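PDB 4FD5: arylalkylamine N-Acetyltransferase 2 from Aedes aegypti, which probably transfers acyl groups from coenzyme A thioesters to arylalkylamines, for example acetylating dopamine, as a member of the GNAT acetyltransferase family. Local coordinates for residues R27-A32 / T43-G48. Numbering follows the deposited sequence.
Sequences RQTFFA and TRPGQG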
loop_
_atom_site.group_PDB
_atom_site.type_symbol
_atom_site.label_atom_id
_atom_site.label_comp_id
_atom_site.label_asym_id
_atom_site.label_seq_id
_atom_site.Cartn_x
_atom_site.Cartn_y
_atom_site.Cartn_z
ATOM N N ARG A 27 -6.417 -2.356 -11.733
ATOM C CA ARG A 27 -7.305 -1.441 -12.432
ATOM C C ARG A 27 -8.730 -1.833 -12.170
ATOM O O ARG A 27 -9.604 -0.976 -12.063
ATOM C CB ARG A 27 -7.090 -1.504 -13.938
ATOM C CG ARG A 27 -5.834 -0.861 -14.409
ATOM C CD ARG A 27 -5.877 -0.687 -15.928
ATOM N NE ARG A 27 -4.560 -0.334 -16.435
ATOM C CZ ARG A 27 -3.700 -1.208 -16.954
ATOM N NH1 ARG A 27 -4.023 -2.496 -17.057
ATOM N NH2 ARG A 27 -2.514 -0.792 -17.383
ATOM N N GLN A 28 -8.966 -3.136 -12.079
ATOM C CA GLN A 28 -10.336 -3.603 -12.074
ATOM C C GLN A 28 -10.864 -3.641 -10.667
ATOM O O GLN A 28 -12.070 -3.485 -10.453
ATOM C CB GLN A 28 -10.462 -4.984 -12.714
ATOM C CG GLN A 28 -10.243 -4.994 -14.217
ATOM C CD GLN A 28 -11.325 -4.247 -14.976
ATOM O OE1 GLN A 28 -12.477 -4.169 -14.533
ATOM N NE2 GLN A 28 -10.958 -3.691 -16.123
ATOM N N THR A 29 -9.977 -3.835 -9.692
ATOM C CA THR A 29 -10.512 -4.190 -8.383
ATOM C C THR A 29 -10.093 -3.252 -7.277
ATOM O O THR A 29 -10.754 -3.187 -6.233
ATOM C CB THR A 29 -10.161 -5.647 -7.959
ATOM O OG1 THR A 29 -8.762 -5.747 -7.681
ATOM C CG2 THR A 29 -10.529 -6.641 -9.032
ATOM N N PHE A 30 -9.008 -2.520 -7.503
ATOM C CA PHE A 30 -8.364 -1.836 -6.400
ATOM C C PHE A 30 -8.318 -0.323 -6.511
ATOM O O PHE A 30 -8.754 0.370 -5.609
ATOM C CB PHE A 30 -6.949 -2.368 -6.174
ATOM C CG PHE A 30 -6.246 -1.701 -5.034
ATOM C CD1 PHE A 30 -6.481 -2.111 -3.725
ATOM C CD2 PHE A 30 -5.370 -0.650 -5.258
ATOM C CE1 PHE A 30 -5.851 -1.499 -2.668
ATOM C CE2 PHE A 30 -4.729 -0.032 -4.198
ATOM C CZ PHE A 30 -4.972 -0.454 -2.895
ATOM N N PHE A 31 -7.761 0.181 -7.608
ATOM C CA PHE A 31 -7.379 1.587 -7.693
ATOM C C PHE A 31 -8.551 2.532 -7.408
ATOM O O PHE A 31 -8.415 3.459 -6.625
ATOM C CB PHE A 31 -6.804 1.901 -9.076
ATOM C CG PHE A 31 -5.387 1.407 -9.303
ATOM C CD1 PHE A 31 -4.447 1.406 -8.282
ATOM C CD2 PHE A 31 -5.000 0.978 -10.567
ATOM C CE1 PHE A 31 -3.145 0.977 -8.512
ATOM C CE2 PHE A 31 -3.691 0.554 -10.810
ATOM C CZ PHE A 31 -2.770 0.540 -9.777
ATOM N N ALA A 32 -9.695 2.298 -8.045
ATOM C CA ALA A 32 -10.837 3.206 -7.901
ATOM C C ALA A 32 -11.551 3.071 -6.550
ATOM O O ALA A 32 -12.303 3.956 -6.154
ATOM C CB ALA A 32 -11.826 3.000 -9.040
ATOM N N THR A 43 -9.627 8.202 -10.250
ATOM C CA THR A 43 -9.840 7.363 -11.417
ATOM C C THR A 43 -11.214 6.710 -11.342
ATOM O O THR A 43 -12.008 7.014 -10.452
ATOM C CB THR A 43 -8.704 6.311 -11.578
ATOM O OG1 THR A 43 -8.966 5.460 -12.704
ATOM C CG2 THR A 43 -8.554 5.473 -10.313
ATOM N N ARG A 44 -11.503 5.848 -12.298
ATOM C CA ARG A 44 -12.810 5.223 -12.401
ATOM C C ARG A 44 -12.577 3.730 -12.435
ATOM O O ARG A 44 -11.507 3.283 -12.832
ATOM C CB ARG A 44 -13.511 5.672 -13.688
ATOM C CG ARG A 44 -13.768 7.180 -13.777
ATOM C CD ARG A 44 -14.451 7.576 -15.091
ATOM N NE ARG A 44 -15.608 6.732 -15.378
ATOM C CZ ARG A 44 -16.509 6.986 -16.326
ATOM N NH1 ARG A 44 -16.392 8.070 -17.083
ATOM N NH2 ARG A 44 -17.531 6.153 -16.512
ATOM N N PRO A 45 -13.574 2.944 -12.024
ATOM C CA PRO A 45 -13.342 1.498 -12.059
ATOM C C PRO A 45 -12.893 1.028 -13.442
ATOM O O PRO A 45 -13.528 1.364 -14.444
ATOM C CB PRO A 45 -14.717 0.921 -11.727
ATOM C CG PRO A 45 -15.401 2.007 -10.943
ATOM C CD PRO A 45 -14.912 3.292 -11.514
ATOM N N GLY A 46 -11.799 0.273 -13.488
ATOM C CA GLY A 46 -11.314 -0.329 -14.720
ATOM C C GLY A 46 -10.401 0.559 -15.543
ATOM O O GLY A 46 -9.734 0.090 -16.469
ATOM N N GLN A 47 -10.356 1.843 -15.204
ATOM C CA GLN A 47 -9.696 2.836 -16.045
ATOM C C GLN A 47 -8.189 2.946 -15.807
ATOM O O GLN A 47 -7.412 3.167 -16.742
ATOM C CB GLN A 47 -10.354 4.195 -15.833
ATOM C CG GLN A 47 -9.721 5.340 -16.589
ATOM C CD GLN A 47 -10.505 6.621 -16.418
ATOM O OE1 GLN A 47 -11.529 6.823 -17.072
ATOM N NE2 GLN A 47 -10.041 7.488 -15.524
ATOM N N GLY A 48 -7.779 2.802 -14.557
ATOM C CA GLY A 48 -6.379 2.945 -14.210
ATOM C C GLY A 48 -5.934 4.393 -14.150
ATOM O O GLY A 48 -6.743 5.317 -14.155
HETATM O O HOH W 1 -8.939 2.004 -12.035
HETATM O O HOH W 2 -13.207 6.105 -7.435
#
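The carbonyl oxygen of R27 receives the backbone N-H of G46 (N to O 2.9 Å), joining the last turn of helix 19-29 in this GNAT fold to a type II beta turn, R44-P45-G46-Q47. That turn is identified by the bond from Q47 N to R44 O (3.0 Å) together with an extended P45 (psi 129°) followed by the positive phi of G46 (87°). F31 N lies 5.0 Å from R27 O, so no i+4 helical bond occupies this oxygen, and the loop's N-H binds it instead. A bound water donates to both R27 O and R44 O and accepts from G48 N at 2.9 Å, so R27 O accepts two bonds, one from G46 N and one from this water.

Side chains pack around this polar centre. The CB of A32 sits 3.5 Å from P45 N, close to the peptide link between R44 and P45, and the CG2 methyl of T43 faces the backbone of F31 and A32. The extended chain of R27 runs alongside G48, with CG 3.8 Å from G48 CA, and G48 CA also meets the border of the guanidinium, roughly level with it. Q28 bends back at chi2, bringing NE2 within 3.7 Å of G46 CA.

Further out, salt bridges to E24 and E53 anchor the R27 guanidinium, tying it to its own helix and to helix 50-60, while E24 also holds Q28 NE2. F31 packs against helix 50-60 and strand 129-138. The loop is positioned from within by the T43 hydroxyl, anti to the backbone N (chi1 178°), which donates from OG1 to G48 O at 2.7 Å.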